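Local coordinates for ferric-chelate reductase (NAD(P)H) (Archaeoglobus fulgidus, PDB 1I0R), which catalyses the reduction of siderophore-bound ferric iron to ferrous iron with NAD(P)H as electron donor, acting as a flavin-binding homodimer, at residues 46-51 and 125-130; 14-19 and 27-32; 59-64 and 98-103; 21-26 and 84-89; 114-119 and 130-135. All blocks are in the same frame, centred on the assembly; numbering follows the deposited sequence.

Contact 1: residues 46-51 and 125-130; sequences LNKEND and THTLFV
Leu46 sits opposite Thr127 in an antiparallel hydrogen-bonded pair: Leu46 N gives to Thr127 O and Thr127 N returns the bond to Leu46 O, each 3.0 Å long. The Leu46 side chain lies on the same sheet face as Thr127. Its branch CD1 touches Phe129 CE1 at 3.8 Å, and the two side chains cross at about a right angle. Leu46 suits this buried place because CD1 can reach the Phe129 ring. Thr127 CG2 lies over one face of that ring, toward its rim, and the ring also meets His53 of helix 51-59.

At Asn47 the pairing is non-hydrogen-bonded, and the strands come close, Asn47 CA to His126 CA 4.3 Å. The side chains diverge, but the imidazole lies against the backbone: Asn47 CA stands over its face, 3.9 Å from the ring centroid, a CH-pi contact. Strands 40-47 and 126-138 are neighbours in the six-stranded antiparallel barrel, and here residues 46-51 bind FMN while His126 binds NADP(+). Asn47 then ends its strand in an Asx turn within a type I turn: with CG anti to the backbone N (chi1 -174°), OD1 accepts Glu49 N at 2.7 Å, in the carbonyl plane. A water donates to both Asn47 OD1 and Thr125 O.

Lys48 N gives an almost straight bond (174°) to Thr125 O, 3.1 Å away. The extended lysine chain passes CE to within 3.7 Å of Thr127 OG1 and carries NZ to Gly124 O and a salt bridge with Asp122. Further on, Asn50 ND2 donates to Gln27 OE1, and Asp51 forms a salt bridge with Arg82.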
# COMPACT_ATOMS: atom_id res chain seq x y z
N LEU B 46 7.32 -1.92 -9.55
CA LEU B 46 8.65 -2.53 -9.71
C LEU B 46 9.66 -1.59 -10.35
O LEU B 46 9.32 -0.85 -11.27
CB LEU B 46 8.52 -3.76 -10.61
CG LEU B 46 7.43 -4.74 -10.16
CD1 LEU B 46 7.22 -5.86 -11.21
CD2 LEU B 46 7.85 -5.33 -8.82
N ASN B 47 10.90 -1.66 -9.87
CA ASN B 47 11.98 -0.83 -10.39
C ASN B 47 12.38 -1.31 -11.79
O ASN B 47 12.54 -2.51 -12.03
CB ASN B 47 13.18 -0.92 -9.45
CG ASN B 47 14.29 0.02 -9.85
OD1 ASN B 47 14.83 -0.08 -10.96
ND2 ASN B 47 14.63 0.95 -8.97
N LYS B 48 12.54 -0.35 -12.71
CA LYS B 48 12.86 -0.66 -14.11
C LYS B 48 14.15 -1.43 -14.33
O LYS B 48 14.32 -2.06 -15.38
CB LYS B 48 12.90 0.62 -14.93
CG LYS B 48 11.52 1.19 -15.21
CD LYS B 48 11.61 2.49 -15.99
CE LYS B 48 10.22 3.02 -16.28
NZ LYS B 48 10.24 4.27 -17.09
N GLU B 49 15.03 -1.41 -13.35
CA GLU B 49 16.31 -2.11 -13.48
C GLU B 49 16.24 -3.60 -13.11
O GLU B 49 17.19 -4.34 -13.37
CB GLU B 49 17.36 -1.42 -12.61
CG GLU B 49 17.57 0.04 -12.97
CD GLU B 49 18.62 0.73 -12.12
OE1 GLU B 49 18.48 0.74 -10.87
OE2 GLU B 49 19.59 1.28 -12.70
N ASN B 50 15.13 -4.03 -12.54
CA ASN B 50 14.96 -5.43 -12.12
C ASN B 50 14.50 -6.40 -13.21
O ASN B 50 13.72 -6.04 -14.08
CB ASN B 50 13.96 -5.53 -10.96
CG ASN B 50 14.29 -4.59 -9.82
OD1 ASN B 50 15.40 -4.06 -9.73
ND2 ASN B 50 13.33 -4.40 -8.93
N ASP B 51 14.99 -7.64 -13.16
CA ASP B 51 14.58 -8.61 -14.15
C ASP B 51 13.08 -8.93 -14.08
O ASP B 51 12.45 -9.20 -15.11
CB ASP B 51 15.39 -9.91 -14.01
CG ASP B 51 16.86 -9.71 -14.31
OD1 ASP B 51 17.19 -8.98 -15.28
OD2 ASP B 51 17.70 -10.30 -13.59
N THR B 125 11.37 6.07 -12.55
CA THR B 125 12.31 5.01 -12.21
C THR B 125 11.67 3.65 -12.06
O THR B 125 12.36 2.63 -12.04
CB THR B 125 13.02 5.34 -10.91
OG1 THR B 125 12.04 5.60 -9.89
CG2 THR B 125 13.85 6.60 -11.06
N HIS B 126 10.34 3.64 -11.94
CA HIS B 126 9.57 2.41 -11.74
C HIS B 126 8.35 2.40 -12.64
O HIS B 126 7.96 3.42 -13.21
CB HIS B 126 9.01 2.36 -10.30
CG HIS B 126 10.05 2.30 -9.24
ND1 HIS B 126 10.08 1.31 -8.28
CD2 HIS B 126 11.06 3.15 -8.93
CE1 HIS B 126 11.07 1.54 -7.43
NE2 HIS B 126 11.68 2.65 -7.81
N THR B 127 7.73 1.23 -12.73
CA THR B 127 6.47 1.08 -13.46
C THR B 127 5.47 0.51 -12.47
O THR B 127 5.80 -0.43 -11.72
CB THR B 127 6.56 0.09 -14.66
OG1 THR B 127 7.52 0.56 -15.60
CG2 THR B 127 5.21 -0.02 -15.35
N LEU B 128 4.27 1.09 -12.41
CA LEU B 128 3.23 0.54 -11.56
C LEU B 128 2.37 -0.32 -12.50
O LEU B 128 1.76 0.19 -13.45
CB LEU B 128 2.39 1.66 -10.92
CG LEU B 128 1.37 1.19 -9.88
CD1 LEU B 128 2.03 0.75 -8.62
CD2 LEU B 128 0.42 2.30 -9.55
N PHE B 129 2.34 -1.63 -12.27
CA PHE B 129 1.56 -2.52 -13.11
C PHE B 129 0.21 -2.74 -12.46
O PHE B 129 0.16 -3.04 -11.28
CB PHE B 129 2.26 -3.89 -13.28
CG PHE B 129 3.56 -3.82 -14.01
CD1 PHE B 129 4.77 -3.72 -13.32
CD2 PHE B 129 3.58 -3.83 -15.40
CE1 PHE B 129 6.00 -3.63 -14.01
CE2 PHE B 129 4.79 -3.75 -16.11
CZ PHE B 129 5.99 -3.65 -15.41
N VAL B 130 -0.87 -2.55 -13.22
CA VAL B 130 -2.20 -2.79 -12.68
C VAL B 130 -2.68 -4.12 -13.24
O VAL B 130 -2.82 -4.29 -14.45
CB VAL B 130 -3.17 -1.68 -13.11
CG1 VAL B 130 -4.58 -1.97 -12.51
CG2 VAL B 130 -2.67 -0.33 -12.58
O HOH W 1 15.16 2.47 -12.33

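Contact 2: residues 14-19 and 27-32; sequences YIVTSE and QIANTV
Tyr14 and Val32 make the tight half of this contact. Val32 CB stands over one face of the phenol ring, 3.8 Å from its centroid and displaced toward the rim, while CG2 reaches Tyr14 CD1 at 3.6 Å. Asn30 O lies at the ring edge, in its plane. Tyr14 CG, anti to its carbonyl carbon (chi1 -43°), is set beside the backbone N, where Val32 CG2 meets it at 3.9 Å. Val16 CG2 continues this packing, touching Ala29 CB at 3.7 Å; short branched and methyl side chains suit such closely paired strands.

Two hydrogen-bonded antiparallel pairs, Tyr14 with Ala29 and Val16 with Gln27, join these two segments through four backbone bonds. Between them, on the opposite sheet face, packing is sparser: Ile15 CG1 meets the partly exposed Ile28 through CD1 at 3.9 Å. Gln27, one of the FMN-binding residues 27-31, turns NE2 back to the O of its neighbour Ile28 and has OE1 held by Asn50.

Tyr14 OH donates to a water that in turn donates to Val32 O, and it accepts from Ser10 N of the second subunit. An alanine here would probably open a gap beside Val32 and leave that water and Ser10 N without their hydroxyl partner.

Around this hairpin, strand 61-67 packs on Tyr14 through Val64 and Val66, strand 40-47 covers Val32 through Ile42 and Val44, and helix 51-59 touches Gln27 through Thr52.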
# COMPACT_ATOMS: atom_id res chain seq x y z
N TYR B 14 6.23 -9.08 0.25
CA TYR B 14 5.76 -10.04 -0.75
C TYR B 14 6.84 -10.50 -1.68
O TYR B 14 7.92 -9.91 -1.75
CB TYR B 14 4.70 -9.36 -1.64
CG TYR B 14 3.68 -8.50 -0.92
CD1 TYR B 14 3.94 -7.16 -0.61
CD2 TYR B 14 2.47 -9.04 -0.53
CE1 TYR B 14 3.00 -6.39 0.11
CE2 TYR B 14 1.54 -8.29 0.18
CZ TYR B 14 1.81 -6.97 0.50
OH TYR B 14 0.86 -6.29 1.25
N ILE B 15 6.54 -11.60 -2.37
CA ILE B 15 7.40 -12.05 -3.44
C ILE B 15 6.52 -11.79 -4.66
O ILE B 15 5.34 -12.20 -4.69
CB ILE B 15 7.67 -13.57 -3.46
CG1 ILE B 15 8.27 -14.07 -2.15
CG2 ILE B 15 8.62 -13.88 -4.64
CD1 ILE B 15 8.55 -15.60 -2.18
N VAL B 16 7.05 -11.07 -5.66
CA VAL B 16 6.31 -10.82 -6.90
C VAL B 16 7.00 -11.67 -7.97
O VAL B 16 8.23 -11.59 -8.14
CB VAL B 16 6.33 -9.31 -7.30
CG1 VAL B 16 5.64 -9.11 -8.65
CG2 VAL B 16 5.61 -8.48 -6.21
N THR B 17 6.22 -12.49 -8.68
CA THR B 17 6.79 -13.40 -9.68
C THR B 17 6.25 -13.23 -11.09
O THR B 17 5.17 -12.67 -11.30
CB THR B 17 6.54 -14.86 -9.25
OG1 THR B 17 5.14 -15.07 -9.04
CG2 THR B 17 7.30 -15.19 -7.97
N SER B 18 7.01 -13.70 -12.07
CA SER B 18 6.57 -13.64 -13.45
C SER B 18 7.42 -14.64 -14.21
O SER B 18 8.22 -15.33 -13.61
CB SER B 18 6.74 -12.24 -14.04
OG SER B 18 6.03 -12.12 -15.25
N GLU B 19 7.22 -14.72 -15.52
CA GLU B 19 8.00 -15.65 -16.33
C GLU B 19 8.13 -15.05 -17.70
O GLU B 19 7.16 -14.55 -18.27
CB GLU B 19 7.29 -17.01 -16.41
CG GLU B 19 7.84 -17.98 -17.47
CD GLU B 19 7.53 -17.54 -18.90
OE1 GLU B 19 6.50 -16.84 -19.10
OE2 GLU B 19 8.30 -17.91 -19.81
N GLN B 27 11.01 -11.36 -7.22
CA GLN B 27 11.73 -10.40 -6.41
C GLN B 27 10.91 -10.07 -5.17
O GLN B 27 9.69 -10.23 -5.17
CB GLN B 27 11.98 -9.09 -7.17
CG GLN B 27 10.71 -8.28 -7.41
CD GLN B 27 10.97 -6.83 -7.81
OE1 GLN B 27 11.16 -6.53 -8.99
NE2 GLN B 27 10.96 -5.93 -6.83
N ILE B 28 11.58 -9.65 -4.11
CA ILE B 28 10.86 -9.23 -2.91
C ILE B 28 10.36 -7.82 -3.21
O ILE B 28 11.04 -7.04 -3.89
CB ILE B 28 11.79 -9.16 -1.68
CG1 ILE B 28 12.19 -10.58 -1.24
CG2 ILE B 28 11.08 -8.46 -0.52
CD1 ILE B 28 11.01 -11.51 -0.95
N ALA B 29 9.18 -7.49 -2.72
CA ALA B 29 8.62 -6.16 -2.94
C ALA B 29 7.77 -5.80 -1.74
O ALA B 29 7.21 -6.68 -1.08
CB ALA B 29 7.73 -6.16 -4.20
N ASN B 30 7.66 -4.50 -1.45
CA ASN B 30 6.77 -4.11 -0.36
C ASN B 30 5.59 -3.31 -0.93
O ASN B 30 4.56 -3.13 -0.26
CB ASN B 30 7.53 -3.31 0.73
CG ASN B 30 7.97 -1.92 0.27
OD1 ASN B 30 8.08 -1.65 -0.92
ND2 ASN B 30 8.22 -1.04 1.24
N THR B 31 5.67 -2.92 -2.21
CA THR B 31 4.63 -2.07 -2.79
C THR B 31 3.63 -2.83 -3.64
O THR B 31 3.72 -2.87 -4.88
CB THR B 31 5.29 -0.90 -3.56
OG1 THR B 31 6.16 -0.20 -2.65
CG2 THR B 31 4.24 0.09 -4.06
N VAL B 32 2.68 -3.45 -2.95
CA VAL B 32 1.61 -4.25 -3.54
C VAL B 32 0.34 -3.83 -2.82
O VAL B 32 0.29 -3.81 -1.59
CB VAL B 32 1.83 -5.76 -3.30
CG1 VAL B 32 0.62 -6.54 -3.78
CG2 VAL B 32 3.13 -6.21 -3.99
O HOH W 2 1.06 -3.66 1.12

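Contact 3: residues 59-64 and 98-103; sequences SGAFGV and GKTGVP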
# COMPACT_ATOMS: atom_id res chain seq x y z
N SER B 59 5.59 -10.52 -20.47
CA SER B 59 4.54 -11.53 -20.34
C SER B 59 3.13 -11.03 -20.08
O SER B 59 2.16 -11.70 -20.41
CB SER B 59 4.89 -12.51 -19.24
OG SER B 59 4.72 -11.91 -17.96
N GLY B 60 3.01 -9.85 -19.47
CA GLY B 60 1.69 -9.34 -19.17
C GLY B 60 1.02 -10.05 -18.00
O GLY B 60 -0.20 -10.03 -17.89
N ALA B 61 1.79 -10.68 -17.12
CA ALA B 61 1.18 -11.36 -15.98
C ALA B 61 2.12 -11.38 -14.78
O ALA B 61 3.33 -11.25 -14.94
CB ALA B 61 0.78 -12.80 -16.35
N PHE B 62 1.56 -11.50 -13.59
CA PHE B 62 2.38 -11.58 -12.39
C PHE B 62 1.69 -12.32 -11.26
O PHE B 62 0.45 -12.46 -11.25
CB PHE B 62 2.84 -10.16 -11.92
CG PHE B 62 1.72 -9.24 -11.43
CD1 PHE B 62 1.27 -9.29 -10.11
CD2 PHE B 62 1.18 -8.28 -12.29
CE1 PHE B 62 0.28 -8.39 -9.66
CE2 PHE B 62 0.21 -7.38 -11.86
CZ PHE B 62 -0.24 -7.44 -10.55
N GLY B 63 2.50 -12.81 -10.33
CA GLY B 63 1.96 -13.49 -9.18
C GLY B 63 2.42 -12.77 -7.93
O GLY B 63 3.46 -12.10 -7.96
N VAL B 64 1.67 -12.90 -6.85
CA VAL B 64 2.04 -12.27 -5.58
C VAL B 64 1.92 -13.30 -4.47
O VAL B 64 0.86 -13.93 -4.32
CB VAL B 64 1.09 -11.07 -5.21
CG1 VAL B 64 1.46 -10.52 -3.81
CG2 VAL B 64 1.22 -9.95 -6.23
N GLY B 98 0.36 -21.24 -12.53
CA GLY B 98 -1.01 -20.89 -12.82
C GLY B 98 -1.34 -20.87 -14.30
O GLY B 98 -0.45 -20.99 -15.14
N LYS B 99 -2.62 -20.71 -14.62
CA LYS B 99 -3.07 -20.66 -16.01
C LYS B 99 -2.38 -19.54 -16.81
O LYS B 99 -2.17 -19.67 -18.01
CB LYS B 99 -4.59 -20.48 -16.08
CG LYS B 99 -5.38 -21.69 -15.60
CD LYS B 99 -6.90 -21.50 -15.75
CE LYS B 99 -7.62 -22.78 -15.36
NZ LYS B 99 -9.12 -22.67 -15.38
N THR B 100 -2.00 -18.46 -16.13
CA THR B 100 -1.33 -17.35 -16.82
C THR B 100 0.12 -17.67 -17.15
O THR B 100 0.76 -16.92 -17.90
CB THR B 100 -1.29 -16.07 -15.98
OG1 THR B 100 -0.38 -16.28 -14.89
CG2 THR B 100 -2.65 -15.70 -15.48
N GLY B 101 0.65 -18.75 -16.59
CA GLY B 101 2.03 -19.12 -16.84
C GLY B 101 3.02 -18.66 -15.79
O GLY B 101 4.19 -19.03 -15.83
N VAL B 102 2.57 -17.85 -14.84
CA VAL B 102 3.52 -17.41 -13.82
C VAL B 102 3.72 -18.42 -12.70
O VAL B 102 2.82 -19.19 -12.38
CB VAL B 102 3.10 -16.06 -13.19
CG1 VAL B 102 2.81 -15.04 -14.28
CG2 VAL B 102 1.90 -16.25 -12.30
N PRO B 103 4.91 -18.45 -12.10
CA PRO B 103 5.16 -19.38 -11.00
C PRO B 103 4.57 -18.77 -9.73
O PRO B 103 4.91 -17.63 -9.38
CB PRO B 103 6.69 -19.47 -10.96
CG PRO B 103 7.11 -18.13 -11.37
CD PRO B 103 6.16 -17.77 -12.50
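The turn of a small two-stranded antiparallel hairpin, strands 95-97 and 103-105, lays Thr100 and Val102 against Ala61 at the start of barrel strand 61-67. Gly98 to Gly101 form a type I turn, and Gly98 N closes the loop onto Val102 O. At the backbone angles of Gly101 a CB would jam against the preceding carbonyl oxygen.

What joins the two segments is apolar packing. Val102 points at the strand, its CG1 anti to the carbonyl carbon (chi1 -51°), and that methyl rests 3.7 Å from Ala61 CB. The other methyl, CG2, lies 4.0 Å from Gly63 N. Small residues fit the strand here: a CB on Gly63 would come tightly up to Val102 CG2. An alanine in place of Val102 would probably open a gap between the loop and the strand, leaving the Ala61 methyl without its closest neighbour from the loop.

Two residues before the valine, Thr100 CB meets Ala61 CB at 3.9 Å. The threonine hydroxyl bonds Glu114 of strand 109-122, tying the loop to a second barrel strand. On the strand side, an ST turn leads out of helix 51-59: Ser59 OG accepts Ala61 N at 3.3 Å.

Contact 4: residues 21-26 and 84-89; sequences NGRKCG and SSEFEK
Glu86 reaches from the first turn of helix 86-90 to Arg23 and Lys24 at the start of strand 23-37. Its CB lies 4.1 Å from Lys24 O and also approaches Arg23 CG. With CG anti to the backbone N (chi1 164°) and the chain extended beyond it, Glu86 CG passes 3.9 Å from Lys24 O. CD comes 3.4 Å from Lys24 N. At the tip the oxygens divide: OE1 touches Arg23 CG at 3.6 Å, obliquely to a guanidinium that aims no N-H at it, whereas OE2 takes two bonds. Lys24 N donates to OE2 at 2.7 Å, and Lys24 NZ makes a salt bridge to the same atom at 3.0 Å, from the opposite face of the carboxylate plane. The lysine can do this because its chain is bent at chi3 and chi4, curling round so that NZ meets OE2.

Lys89, an FMN-binding residue, is instead extended beyond CG and sets NZ 2.7 Å from Gly26 O, nearly along the C=O axis; a water joins this ammonium to Gly26 N. The helix starts in a capping box of Ser85 and Glu88.

With OE2 held by an amide and an ammonium, and Arg23 nearby, the Glu86 carboxylate is likely to stay ionised and to fasten this surface helix electrostatically.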
# COMPACT_ATOMS: atom_id res chain seq x y z
N ASN B 21 10.31 -15.70 -21.57
CA ASN B 21 11.26 -16.48 -22.36
C ASN B 21 11.62 -17.78 -21.65
O ASN B 21 12.80 -18.14 -21.55
CB ASN B 21 12.53 -15.64 -22.58
CG ASN B 21 12.25 -14.35 -23.32
OD1 ASN B 21 12.92 -13.33 -23.10
ND2 ASN B 21 11.26 -14.38 -24.21
N GLY B 22 10.61 -18.47 -21.15
CA GLY B 22 10.83 -19.73 -20.46
C GLY B 22 11.72 -19.63 -19.24
O GLY B 22 12.37 -20.61 -18.85
N ARG B 23 11.77 -18.45 -18.62
CA ARG B 23 12.58 -18.25 -17.43
C ARG B 23 11.75 -17.63 -16.31
O ARG B 23 11.19 -16.55 -16.48
CB ARG B 23 13.76 -17.34 -17.74
CG ARG B 23 14.64 -17.04 -16.55
CD ARG B 23 15.90 -16.29 -16.95
NE ARG B 23 16.75 -17.07 -17.87
CZ ARG B 23 16.56 -17.16 -19.19
NH1 ARG B 23 15.55 -16.53 -19.78
NH2 ARG B 23 17.39 -17.89 -19.92
N LYS B 24 11.70 -18.32 -15.17
CA LYS B 24 10.96 -17.84 -14.00
C LYS B 24 11.73 -16.69 -13.37
O LYS B 24 12.96 -16.71 -13.34
CB LYS B 24 10.80 -18.95 -12.96
CG LYS B 24 9.99 -20.17 -13.43
CD LYS B 24 9.76 -21.21 -12.32
CE LYS B 24 11.06 -21.84 -11.80
NZ LYS B 24 11.79 -22.61 -12.83
N CYS B 25 11.00 -15.68 -12.87
CA CYS B 25 11.62 -14.53 -12.22
C CYS B 25 10.85 -14.21 -10.94
O CYS B 25 9.68 -14.55 -10.82
CB CYS B 25 11.57 -13.29 -13.10
SG CYS B 25 12.52 -13.34 -14.65
N GLY B 26 11.52 -13.59 -9.99
CA GLY B 26 10.83 -13.23 -8.76
C GLY B 26 11.67 -12.25 -7.97
O GLY B 26 12.89 -12.27 -8.05
N SER B 84 21.53 -13.26 -9.68
CA SER B 84 21.41 -14.67 -9.32
C SER B 84 20.69 -15.40 -10.45
O SER B 84 19.93 -14.80 -11.20
CB SER B 84 20.61 -14.82 -8.02
OG SER B 84 19.28 -14.34 -8.18
N SER B 85 20.95 -16.70 -10.58
CA SER B 85 20.33 -17.50 -11.63
C SER B 85 18.92 -17.95 -11.24
O SER B 85 18.55 -17.94 -10.07
CB SER B 85 21.18 -18.73 -11.93
OG SER B 85 21.22 -19.60 -10.81
N GLU B 86 18.15 -18.36 -12.24
CA GLU B 86 16.80 -18.85 -12.01
C GLU B 86 16.87 -20.06 -11.09
O GLU B 86 15.98 -20.30 -10.27
CB GLU B 86 16.14 -19.22 -13.34
CG GLU B 86 14.89 -20.08 -13.21
CD GLU B 86 14.27 -20.40 -14.56
OE1 GLU B 86 15.02 -20.47 -15.56
OE2 GLU B 86 13.04 -20.58 -14.62
N PHE B 87 17.95 -20.83 -11.22
CA PHE B 87 18.15 -22.02 -10.40
C PHE B 87 18.45 -21.64 -8.95
O PHE B 87 17.91 -22.24 -8.02
CB PHE B 87 19.30 -22.86 -10.95
CG PHE B 87 19.53 -24.14 -10.19
CD1 PHE B 87 18.72 -25.24 -10.40
CD2 PHE B 87 20.55 -24.22 -9.24
CE1 PHE B 87 18.92 -26.42 -9.68
CE2 PHE B 87 20.75 -25.39 -8.52
CZ PHE B 87 19.93 -26.49 -8.74
N GLU B 88 19.32 -20.66 -8.76
CA GLU B 88 19.68 -20.23 -7.41
C GLU B 88 18.43 -19.76 -6.67
O GLU B 88 18.27 -20.02 -5.48
CB GLU B 88 20.71 -19.09 -7.46
CG GLU B 88 22.06 -19.49 -8.03
CD GLU B 88 23.03 -18.32 -8.15
OE1 GLU B 88 22.73 -17.36 -8.89
OE2 GLU B 88 24.10 -18.36 -7.50
N LYS B 89 17.54 -19.07 -7.39
CA LYS B 89 16.32 -18.55 -6.79
C LYS B 89 15.22 -19.57 -6.50
O LYS B 89 14.68 -19.58 -5.40
CB LYS B 89 15.73 -17.44 -7.66
CG LYS B 89 16.32 -16.06 -7.41
CD LYS B 89 15.58 -15.00 -8.21
CE LYS B 89 16.12 -13.62 -7.89
NZ LYS B 89 15.49 -12.59 -8.77
O HOH W 3 14.33 -13.08 -10.94

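Contact 5: residues 114-119 and 130-135; sequences EAKVVK and VGEAVD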
# COMPACT_ATOMS: atom_id res chain seq x y z
N GLU B 114 -2.92 -14.36 -8.44
CA GLU B 114 -2.45 -14.40 -9.82
C GLU B 114 -3.19 -13.28 -10.55
O GLU B 114 -4.41 -13.10 -10.35
CB GLU B 114 -2.77 -15.78 -10.42
CG GLU B 114 -2.36 -15.96 -11.85
CD GLU B 114 -2.61 -17.39 -12.33
OE1 GLU B 114 -3.44 -18.10 -11.73
OE2 GLU B 114 -1.96 -17.79 -13.32
N ALA B 115 -2.48 -12.52 -11.38
CA ALA B 115 -3.11 -11.40 -12.10
C ALA B 115 -2.63 -11.20 -13.54
O ALA B 115 -1.49 -11.54 -13.86
CB ALA B 115 -2.88 -10.08 -11.29
N LYS B 116 -3.51 -10.70 -14.41
CA LYS B 116 -3.11 -10.39 -15.78
C LYS B 116 -3.05 -8.86 -15.85
O LYS B 116 -3.95 -8.18 -15.36
CB LYS B 116 -4.11 -10.92 -16.84
CG LYS B 116 -5.49 -10.30 -16.78
CD LYS B 116 -6.35 -10.68 -17.98
CE LYS B 116 -7.62 -9.79 -18.05
NZ LYS B 116 -8.54 -10.15 -19.19
N VAL B 117 -1.97 -8.34 -16.42
CA VAL B 117 -1.78 -6.89 -16.54
C VAL B 117 -2.78 -6.25 -17.49
O VAL B 117 -2.90 -6.66 -18.65
CB VAL B 117 -0.35 -6.52 -17.03
CG1 VAL B 117 -0.23 -4.97 -17.22
CG2 VAL B 117 0.69 -7.04 -16.03
N VAL B 118 -3.48 -5.23 -17.00
CA VAL B 118 -4.46 -4.54 -17.82
C VAL B 118 -4.07 -3.08 -18.05
O VAL B 118 -4.67 -2.41 -18.87
CB VAL B 118 -5.88 -4.58 -17.19
CG1 VAL B 118 -6.42 -6.02 -17.21
CG2 VAL B 118 -5.83 -4.02 -15.77
N LYS B 119 -3.06 -2.60 -17.33
CA LYS B 119 -2.59 -1.23 -17.52
C LYS B 119 -1.24 -1.04 -16.89
O LYS B 119 -0.89 -1.72 -15.92
CB LYS B 119 -3.57 -0.23 -16.88
CG LYS B 119 -3.28 1.24 -17.24
CD LYS B 119 -4.23 2.18 -16.52
CE LYS B 119 -3.96 3.66 -16.84
NZ LYS B 119 -4.34 4.06 -18.22
N VAL B 130 -0.87 -2.55 -13.22
CA VAL B 130 -2.20 -2.79 -12.68
C VAL B 130 -2.68 -4.12 -13.24
O VAL B 130 -2.82 -4.29 -14.45
CB VAL B 130 -3.17 -1.68 -13.11
CG1 VAL B 130 -4.58 -1.97 -12.51
CG2 VAL B 130 -2.67 -0.33 -12.58
N GLY B 131 -2.91 -5.07 -12.35
CA GLY B 131 -3.38 -6.36 -12.82
C GLY B 131 -4.77 -6.73 -12.37
O GLY B 131 -5.20 -6.42 -11.25
N GLU B 132 -5.51 -7.41 -13.23
CA GLU B 132 -6.83 -7.86 -12.86
C GLU B 132 -6.61 -9.24 -12.24
O GLU B 132 -5.98 -10.09 -12.85
CB GLU B 132 -7.73 -7.96 -14.09
CG GLU B 132 -9.17 -8.21 -13.73
CD GLU B 132 -10.12 -8.14 -14.93
OE1 GLU B 132 -10.05 -7.17 -15.73
OE2 GLU B 132 -10.95 -9.07 -15.06
N ALA B 133 -7.10 -9.46 -11.02
CA ALA B 133 -6.92 -10.75 -10.35
C ALA B 133 -7.69 -11.85 -11.07
O ALA B 133 -8.88 -11.70 -11.36
CB ALA B 133 -7.37 -10.66 -8.88
N VAL B 134 -7.01 -12.96 -11.38
CA VAL B 134 -7.69 -14.07 -12.06
C VAL B 134 -7.82 -15.31 -11.16
O VAL B 134 -8.59 -16.21 -11.48
CB VAL B 134 -7.00 -14.42 -13.39
CG1 VAL B 134 -7.19 -13.27 -14.37
CG2 VAL B 134 -5.51 -14.70 -13.18
N ASP B 135 -7.05 -15.36 -10.08
CA ASP B 135 -7.16 -16.43 -9.08
C ASP B 135 -6.54 -15.92 -7.80
O ASP B 135 -5.73 -14.97 -7.82
CB ASP B 135 -6.45 -17.73 -9.50
CG ASP B 135 -6.94 -18.94 -8.69
OD1 ASP B 135 -6.30 -20.02 -8.79
OD2 ASP B 135 -7.96 -18.83 -7.97
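Val118 and Val134 share one side-chain torsion, chi1 -67°, which sets CG1 anti to the carbonyl carbon and leaves CG2 between the backbone N and that carbon. In each case CG2 bears on the strand opposite: Val118 CG2 on Val130 O at 3.3 Å, and Val134 CG2 on Glu114 CG at 3.6 Å. Both valines sit in classic beta bulges of the hairpin of strands 109-122 and 126-138, neighbours in the antiparallel barrel.

In one bulge Val118 and Lys119 face Val130, whose O accepts Val118 N at 2.8 Å and, weakly, Lys119 N. In the other, Val134 and Asp135 face Glu114, whose O accepts Val134 N at 2.8 Å and Asp135 N only weakly. Between the two bulges Lys116 and Glu132 form a regular hydrogen-bonded pair.

Gly131 suits its place because a CB there would clash with Ala115 CB; on the same face the small Ala115 and Ala133 touch Phe62 and Val40 respectively. On the other face Val130 packs CB against Lys119 CB and also touches Val123 of the second subunit. On the same face as Val130, Lys116 and Glu132 carry opposite charges that are near but not in contact. The buried Glu114 has OE2 hydrogen-bonded to the hydroxyl of Thr100, while its OE1 lies 4.5 Å from Asp135 OD1, a like charge, and 3.8 Å from Asp135 CB.

How the contacts relate
All five contacts draw on the one barrel sheet. Contacts 1, 2 and 4 hold most of the FMN-binding residues, and contact 1 adds His126 of the NADP(+) site; the centres of contacts 1 and 2 are about 11 Å apart, those of contacts 2 and 4 about 13 Å, and the latter two each use one segment of strand 23-37. Contact 3 joins contact 2, where Thr17 OG1 lies 2.6 Å from Pro103 O, to contact 5, where Gly60 O lies 2.9 Å from Val117 N. Contacts 1 and 5 share Val130 and, like contact 2, touch the second subunit. Contact 5 holds no flavin-binding residue, though the side chain of Val117 is about 8 Å from that of Leu46.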